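Local coordinates for protein metallo-beta-lactamase (PDB 6K4X) that probably hydrolyses the beta-lactam ring of antibiotics as a subclass B3 enzyme with two zinc ions in its active site, at residues S27-L39 with V51-V65. Numbering follows the deposited sequence.
Sequences SAVLLSSPQGHIL and VAANIRAMGFKLSDV
Phe60 lays one face of its ring under Ser32 CB, a CH-pi contact with CB 4.0 Å from the ring centroid. The contact joins elements of the beta-alpha-beta unit of strand 37-40, helix 47-57 and strand 65-69, together with the neighbouring strand 29-31, all part of the metallo-beta-lactamase fold. The hairpin of strands 29-31 and 37-40 offers one face to the helix and to the loop after it.

Leu30 carries much of that face. Its CD2 presses on Phe60 CD2 at 3.4 Å and also meets Ile55 CG2, while CD1 turns to Val65 CG2. Further along, Leu39 CD1 and Val51 CG1 meet tip to tip. Leu39 CB rests on Val65 CG1 at 3.9 Å. Val65 also packs on Thr88 of helix 81-88. Ala28 touches Val51 at the end of the contact nearer the zinc site, with its side chain about 8 Å from that of the zinc ligand His77.

A Schellman motif ends the helix at Gly59, and the chain then brings Phe60 back to the hairpin. There its ring also meets that of His19 on strand 18-20. Ser32 OG is hydrogen-bonded to His19 NE2.

His37 sits beside Phe60 with the ring planes at 61°. Its CG lies anti to the carbonyl carbon (chi1 -39°), and the ring reaches across Asp64 CB. The backbone joins the parallel strands here: His37 N donates to Asp64 O at 2.9 Å.

Both ring nitrogens of His37 are engaged, which should fix the ring's rotation. Ser33 N donates to His37 ND1 almost in the ring plane, at 3.2 Å. A water oxygen lies 2.8 Å from His37 NE2. It accepts from Lys61 N and donates to Asp64 OD2.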
ATOM      1  N   SER A  27       0.051  -2.473  -6.738  1.00  5.76           N
ATOM      2  CA  SER A  27      -1.258  -1.978  -6.474  1.00  5.65           C
ATOM      3  C   SER A  27      -1.262  -0.461  -6.298  1.00  5.71           C
ATOM      4  O   SER A  27      -0.390   0.121  -5.683  1.00  5.97           O
ATOM      5  CB  SER A  27      -1.825  -2.598  -5.236  1.00  5.65           C
ATOM      6  OG  SER A  27      -1.967  -3.995  -5.404  1.00  6.53           O
ATOM      7  N   ALA A  28      -2.345   0.145  -6.784  1.00  5.94           N
ATOM      8  CA  ALA A  28      -2.753   1.477  -6.410  1.00  6.00           C
ATOM      9  C   ALA A  28      -4.275   1.462  -6.432  1.00  6.14           C
ATOM     10  O   ALA A  28      -4.883   0.773  -7.258  1.00  6.61           O
ATOM     11  CB  ALA A  28      -2.182   2.550  -7.319  1.00  6.11           C
ATOM     12  N   VAL A  29      -4.888   2.176  -5.493  1.00  6.08           N
ATOM     13  CA  VAL A  29      -6.324   2.153  -5.365  1.00  6.53           C
ATOM     14  C   VAL A  29      -6.853   3.576  -5.356  1.00  6.66           C
ATOM     15  O   VAL A  29      -6.336   4.437  -4.637  1.00  6.91           O
ATOM     16  CB  VAL A  29      -6.755   1.382  -4.107  1.00  7.83           C
ATOM     17  CG1 VAL A  29      -8.167   1.731  -3.666  1.00  9.11           C
ATOM     18  CG2 VAL A  29      -6.631  -0.111  -4.338  1.00  8.96           C
ATOM     19  N   LEU A  30      -7.951   3.791  -6.081  1.00  6.28           N
ATOM     20  CA  LEU A  30      -8.702   5.013  -5.964  1.00  7.25           C
ATOM     21  C   LEU A  30      -9.974   4.745  -5.175  1.00  7.17           C
ATOM     22  O   LEU A  30     -10.769   3.876  -5.554  1.00  7.68           O
ATOM     23  CB  LEU A  30      -9.041   5.547  -7.348  1.00  7.25           C
ATOM     24  CG  LEU A  30      -9.618   6.958  -7.343  1.00  8.83           C
ATOM     25  CD1 LEU A  30      -8.537   7.994  -7.129  1.00  9.19           C
ATOM     26  CD2 LEU A  30     -10.381   7.240  -8.611  1.00 11.64           C
ATOM     27  N   LEU A  31     -10.147   5.500  -4.098  1.00  6.84           N
ATOM     28  CA  LEU A  31     -11.361   5.488  -3.331  1.00  6.68           C
ATOM     29  C   LEU A  31     -12.130   6.749  -3.707  1.00  6.15           C
ATOM     30  O   LEU A  31     -11.661   7.847  -3.417  1.00  6.60           O
ATOM     31  CB  LEU A  31     -11.017   5.485  -1.848  1.00  7.41           C
ATOM     32  CG  LEU A  31     -12.198   5.352  -0.903  1.00  7.67           C
ATOM     33  CD1 LEU A  31     -12.927   4.026  -1.072  1.00  8.15           C
ATOM     34  CD2 LEU A  31     -11.758   5.518   0.539  1.00  8.00           C
ATOM     35  N   SER A  32     -13.256   6.591  -4.401  1.00  6.23           N
ATOM     36  CA  SER A  32     -13.894   7.714  -5.078  1.00  6.42           C
ATOM     37  C   SER A  32     -15.090   8.248  -4.287  1.00  6.81           C
ATOM     38  O   SER A  32     -15.752   7.527  -3.539  1.00  7.11           O
ATOM     39  CB  SER A  32     -14.314   7.358  -6.471  1.00  6.61           C
ATOM     40  OG  SER A  32     -15.196   6.251  -6.461  1.00  7.12           O
ATOM     41  N   SER A  33     -15.392   9.535  -4.510  1.00  6.51           N
ATOM     42  CA  SER A  33     -16.629  10.088  -4.043  1.00  7.17           C
ATOM     43  C   SER A  33     -17.015  11.264  -4.911  1.00  7.93           C
ATOM     44  O   SER A  33     -16.178  11.877  -5.545  1.00  7.82           O
ATOM     45  CB  SER A  33     -16.562  10.519  -2.595  1.00  8.21           C
ATOM     46  OG  SER A  33     -16.133  11.877  -2.441  1.00  8.32           O
ATOM     47  N   PRO A  34     -18.295  11.678  -4.894  1.00  8.97           N
ATOM     48  CA  PRO A  34     -18.701  12.891  -5.597  1.00  9.19           C
ATOM     49  C   PRO A  34     -18.018  14.166  -5.100  1.00  9.83           C
ATOM     50  O   PRO A  34     -18.102  15.190  -5.792  1.00 11.27           O
ATOM     51  CB  PRO A  34     -20.223  12.953  -5.393  1.00 11.20           C
ATOM     52  CG  PRO A  34     -20.613  11.522  -5.101  1.00 12.14           C
ATOM     53  CD  PRO A  34     -19.441  10.964  -4.308  1.00 11.33           C
ATOM     54  N   GLN A  35     -17.400  14.132  -3.925  1.00  8.78           N
ATOM     55  CA  GLN A  35     -16.773  15.303  -3.338  1.00  9.93           C
ATOM     56  C   GLN A  35     -15.253  15.264  -3.482  1.00  9.20           C
ATOM     57  O   GLN A  35     -14.589  16.203  -3.049  1.00 11.62           O
ATOM     58  CB  GLN A  35     -17.222  15.448  -1.888  1.00 10.88           C
ATOM     59  CG  GLN A  35     -18.737  15.591  -1.824  1.00 12.15           C
ATOM     60  CD  GLN A  35     -19.335  15.889  -0.474  1.00 15.20           C
ATOM     61  OE1 GLN A  35     -18.676  15.814   0.554  1.00 15.59           O
ATOM     62  NE2 GLN A  35     -20.622  16.201  -0.461  1.00 13.55           N
ATOM     63  N   GLY A  36     -14.713  14.238  -4.128  1.00  8.02           N
ATOM     64  CA  GLY A  36     -13.287  14.098  -4.295  1.00  8.81           C
ATOM     65  C   GLY A  36     -12.805  12.731  -3.852  1.00  6.77           C
ATOM     66  O   GLY A  36     -13.564  11.947  -3.239  1.00  7.24           O
ATOM     67  N   HIS A  37     -11.555  12.417  -4.214  1.00  6.17           N
ATOM     68  CA  HIS A  37     -11.050  11.065  -4.171  1.00  6.39           C
ATOM     69  C   HIS A  37      -9.759  10.977  -3.361  1.00  6.29           C
ATOM     70  O   HIS A  37      -9.034  11.967  -3.198  1.00  6.48           O
ATOM     71  CB  HIS A  37     -10.770  10.525  -5.577  1.00  7.19           C
ATOM     72  CG  HIS A  37     -11.790  10.930  -6.583  1.00  6.66           C
ATOM     73  ND1 HIS A  37     -13.143  10.679  -6.410  1.00  7.24           N
ATOM     74  CD2 HIS A  37     -11.654  11.620  -7.731  1.00  7.12           C
ATOM     75  CE1 HIS A  37     -13.778  11.190  -7.443  1.00  7.15           C
ATOM     76  NE2 HIS A  37     -12.902  11.784  -8.252  1.00  7.49           N
ATOM     77  N   ILE A  38      -9.489   9.751  -2.896  1.00  6.14           N
ATOM     78  CA  ILE A  38      -8.242   9.410  -2.229  1.00  6.53           C
ATOM     79  C   ILE A  38      -7.544   8.354  -3.077  1.00  6.10           C
ATOM     80  O   ILE A  38      -8.165   7.359  -3.448  1.00  6.80           O
ATOM     81  CB  ILE A  38      -8.512   8.915  -0.803  1.00  6.80           C
ATOM     82  CG1 ILE A  38      -9.153  10.033   0.025  1.00  7.47           C
ATOM     83  CG2 ILE A  38      -7.236   8.381  -0.163  1.00  7.50           C
ATOM     84  CD1 ILE A  38      -9.591   9.620   1.411  1.00  8.04           C
ATOM     85  N   LEU A  39      -6.252   8.559  -3.350  1.00  5.93           N
ATOM     86  CA  LEU A  39      -5.423   7.584  -4.036  1.00  6.31           C
ATOM     87  C   LEU A  39      -4.487   6.943  -3.026  1.00  5.88           C
ATOM     88  O   LEU A  39      -3.860   7.665  -2.237  1.00  6.62           O
ATOM     89  CB  LEU A  39      -4.618   8.290  -5.126  1.00  6.26           C
ATOM     90  CG  LEU A  39      -3.602   7.426  -5.876  1.00  6.38           C
ATOM     91  CD1 LEU A  39      -4.299   6.344  -6.689  1.00  7.85           C
ATOM     92  CD2 LEU A  39      -2.742   8.289  -6.776  1.00  8.17           C
ATOM     93  N   VAL A  51      -1.121   5.039 -13.749  1.00  6.75           N
ATOM     94  CA  VAL A  51      -2.098   5.338 -12.735  1.00  6.55           C
ATOM     95  C   VAL A  51      -2.976   6.522 -13.161  1.00  5.99           C
ATOM     96  O   VAL A  51      -4.181   6.500 -13.006  1.00  6.56           O
ATOM     97  CB  VAL A  51      -1.415   5.617 -11.393  1.00  6.63           C
ATOM     98  CG1 VAL A  51      -2.404   6.093 -10.350  1.00  7.05           C
ATOM     99  CG2 VAL A  51      -0.653   4.411 -10.899  1.00  6.84           C
ATOM    100  N   ALA A  52      -2.353   7.582 -13.700  1.00  6.52           N
ATOM    101  CA  ALA A  52      -3.103   8.757 -14.115  1.00  6.16           C
ATOM    102  C   ALA A  52      -4.124   8.403 -15.198  1.00  6.07           C
ATOM    103  O   ALA A  52      -5.293   8.821 -15.112  1.00  6.60           O
ATOM    104  CB  ALA A  52      -2.157   9.840 -14.567  1.00  6.75           C
ATOM    105  N   ALA A  53      -3.678   7.671 -16.221  1.00  6.51           N
ATOM    106  CA  ALA A  53      -4.576   7.282 -17.289  1.00  6.60           C
ATOM    107  C   ALA A  53      -5.691   6.383 -16.749  1.00  7.04           C
ATOM    108  O   ALA A  53      -6.843   6.448 -17.201  1.00  6.78           O
ATOM    109  CB  ALA A  53      -3.797   6.593 -18.378  1.00  7.53           C
ATOM    110  N   ASN A  54      -5.354   5.518 -15.788  1.00  6.18           N
ATOM    111  CA  ASN A  54      -6.297   4.597 -15.224  1.00  6.44           C
ATOM    112  C   ASN A  54      -7.399   5.343 -14.465  1.00  6.59           C
ATOM    113  O   ASN A  54      -8.567   4.971 -14.540  1.00  6.33           O
ATOM    114  CB  ASN A  54      -5.585   3.573 -14.346  1.00  6.35           C
ATOM    115  CG  ASN A  54      -4.810   2.526 -15.120  1.00  6.27           C
ATOM    116  OD1 ASN A  54      -4.982   2.379 -16.338  1.00  6.54           O
ATOM    117  ND2 ASN A  54      -3.997   1.749 -14.421  1.00  7.16           N
ATOM    118  N   ILE A  55      -7.017   6.361 -13.693  1.00  6.25           N
ATOM    119  CA  ILE A  55      -8.003   7.131 -12.961  1.00  6.48           C
ATOM    120  C   ILE A  55      -8.966   7.776 -13.960  1.00  6.39           C
ATOM    121  O   ILE A  55     -10.186   7.763 -13.757  1.00  6.84           O
ATOM    122  CB  ILE A  55      -7.296   8.172 -12.076  1.00  6.52           C
ATOM    123  CG1 ILE A  55      -6.547   7.487 -10.931  1.00  6.73           C
ATOM    124  CG2 ILE A  55      -8.276   9.214 -11.573  1.00  6.67           C
ATOM    125  CD1 ILE A  55      -5.595   8.384 -10.197  1.00  8.08           C
ATOM    126  N   ARG A  56      -8.428   8.369 -15.023  1.00  6.60           N
ATOM    127  CA  ARG A  56      -9.285   8.983 -16.045  0.50  6.81           C
ATOM    128  C   ARG A  56     -10.176   7.919 -16.705  1.00  6.90           C
ATOM    129  O   ARG A  56     -11.344   8.180 -16.997  1.00  7.66           O
ATOM    130  CB  ARG A  56      -8.440   9.761 -17.059  0.50  6.59           C
ATOM    131  CG  ARG A  56      -7.716  10.961 -16.463  0.50  7.30           C
ATOM    132  CD  ARG A  56      -7.094  11.836 -17.534  0.50  8.28           C
ATOM    133  NE  ARG A  56      -6.148  11.152 -18.410  0.50  7.49           N
ATOM    134  CZ  ARG A  56      -4.835  11.097 -18.219  0.50  8.19           C
ATOM    135  NH1 ARG A  56      -4.285  11.845 -17.280  0.50  8.52           N
ATOM    136  NH2 ARG A  56      -4.069  10.315 -18.972  0.50  7.21           N
ATOM    137  N   ALA A  57      -9.632   6.735 -16.960  1.00  6.42           N
ATOM    138  CA  ALA A  57     -10.411   5.674 -17.606  1.00  6.94           C
ATOM    139  C   ALA A  57     -11.594   5.241 -16.734  1.00  7.07           C
ATOM    140  O   ALA A  57     -12.588   4.746 -17.260  1.00  8.25           O
ATOM    141  CB  ALA A  57      -9.517   4.508 -17.951  1.00  7.29           C
ATOM    142  N   MET A  58     -11.497   5.426 -15.416  1.00  7.35           N
ATOM    143  CA  MET A  58     -12.594   5.108 -14.502  1.00  7.09           C
ATOM    144  C   MET A  58     -13.555   6.297 -14.371  1.00  8.19           C
ATOM    145  O   MET A  58     -14.531   6.230 -13.622  1.00  8.86           O
ATOM    146  CB  MET A  58     -12.040   4.698 -13.139  1.00  7.41           C
ATOM    147  CG  MET A  58     -11.227   3.405 -13.204  1.00  8.30           C
ATOM    148  SD  MET A  58     -12.110   1.967 -13.871  1.00  8.55           S
ATOM    149  CE  MET A  58     -13.206   1.570 -12.515  1.00 10.63           C
ATOM    150  N   GLY A  59     -13.330   7.349 -15.153  1.00  7.67           N
ATOM    151  CA  GLY A  59     -14.272   8.466 -15.259  1.00  8.02           C
ATOM    152  C   GLY A  59     -13.966   9.623 -14.342  1.00  8.28           C
ATOM    153  O   GLY A  59     -14.844  10.486 -14.184  1.00 10.81           O
ATOM    154  N   PHE A  60     -12.814   9.624 -13.673  1.00  7.83           N
ATOM    155  CA  PHE A  60     -12.525  10.611 -12.643  1.00  7.57           C
ATOM    156  C   PHE A  60     -11.509  11.630 -13.152  1.00  8.34           C
ATOM    157  O   PHE A  60     -10.708  11.325 -14.023  1.00 10.05           O
ATOM    158  CB  PHE A  60     -12.068   9.907 -11.364  1.00  8.29           C
ATOM    159  CG  PHE A  60     -13.101   8.959 -10.826  1.00  8.70           C
ATOM    160  CD1 PHE A  60     -14.320   9.419 -10.362  1.00  8.51           C
ATOM    161  CD2 PHE A  60     -12.885   7.595 -10.834  1.00  9.93           C
ATOM    162  CE1 PHE A  60     -15.286   8.541  -9.895  1.00  9.48           C
ATOM    163  CE2 PHE A  60     -13.834   6.720 -10.340  1.00  9.72           C
ATOM    164  CZ  PHE A  60     -15.046   7.193  -9.901  1.00 10.09           C
ATOM    165  N   LYS A  61     -11.487  12.795 -12.501  1.00  7.69           N
ATOM    166  CA  LYS A  61     -10.530  13.846 -12.798  1.00  8.50           C
ATOM    167  C   LYS A  61      -9.388  13.834 -11.790  1.00  7.79           C
ATOM    168  O   LYS A  61      -9.607  13.717 -10.583  1.00  8.07           O
ATOM    169  CB  LYS A  61     -11.200  15.211 -12.687  1.00  9.57           C
ATOM    170  CG  LYS A  61     -12.334  15.445 -13.673  1.00 13.82           C
ATOM    171  CD  LYS A  61     -13.078  16.753 -13.443  1.00 18.85           C
ATOM    172  CE  LYS A  61     -12.195  17.972 -13.584  1.00 25.03           C
ATOM    173  NZ  LYS A  61     -11.845  18.543 -12.261  1.00 34.15           N
ATOM    174  N   LEU A  62      -8.169  13.990 -12.294  1.00  7.91           N
ATOM    175  CA  LEU A  62      -6.993  14.013 -11.428  1.00  7.83           C
ATOM    176  C   LEU A  62      -7.113  15.155 -10.411  1.00  7.61           C
ATOM    177  O   LEU A  62      -6.719  15.019  -9.260  1.00  7.56           O
ATOM    178  CB  LEU A  62      -5.726  14.169 -12.272  1.00  8.57           C
ATOM    179  CG  LEU A  62      -5.429  13.021 -13.232  1.00 10.35           C
ATOM    180  CD1 LEU A  62      -4.047  13.191 -13.843  1.00 13.06           C
ATOM    181  CD2 LEU A  62      -5.547  11.675 -12.554  1.00 12.25           C
ATOM    182  N   SER A  63      -7.678  16.296 -10.818  1.00  7.73           N
ATOM    183  CA  SER A  63      -7.752  17.454  -9.942  1.00  8.50           C
ATOM    184  C   SER A  63      -8.676  17.202  -8.745  1.00  7.61           C
ATOM    185  O   SER A  63      -8.618  17.932  -7.775  1.00  8.64           O
ATOM    186  CB  SER A  63      -8.192  18.684 -10.701  1.00 10.66           C
ATOM    187  OG  SER A  63      -9.464  18.500 -11.244  1.00 12.05           O
ATOM    188  N   ASP A  64      -9.507  16.165  -8.835  1.00  6.72           N
ATOM    189  CA  ASP A  64     -10.395  15.807  -7.735  1.00  6.66           C
ATOM    190  C   ASP A  64      -9.756  14.841  -6.731  1.00  6.38           C
ATOM    191  O   ASP A  64     -10.359  14.556  -5.712  1.00  6.31           O
ATOM    192  CB  ASP A  64     -11.689  15.210  -8.261  1.00  7.28           C
ATOM    193  CG  ASP A  64     -12.628  16.261  -8.818  1.00  8.63           C
ATOM    194  OD1 ASP A  64     -12.512  17.445  -8.433  1.00  8.95           O
ATOM    195  OD2 ASP A  64     -13.449  15.875  -9.676  1.00  9.84           O
ATOM    196  N   VAL A  65      -8.530  14.382  -6.992  1.00  6.17           N
ATOM    197  CA  VAL A  65      -7.800  13.561  -6.020  1.00  6.78           C
ATOM    198  C   VAL A  65      -7.180  14.493  -4.976  1.00  6.28           C
ATOM    199  O   VAL A  65      -6.335  15.333  -5.310  1.00  7.31           O
ATOM    200  CB  VAL A  65      -6.708  12.730  -6.703  1.00  7.20           C
ATOM    201  CG1 VAL A  65      -5.925  11.930  -5.674  1.00  8.08           C
ATOM    202  CG2 VAL A  65      -7.267  11.818  -7.791  1.00  7.67           C
TER
HETATM  203  O   HOH W   1     -13.582  13.321 -10.544  1.00  7.99           O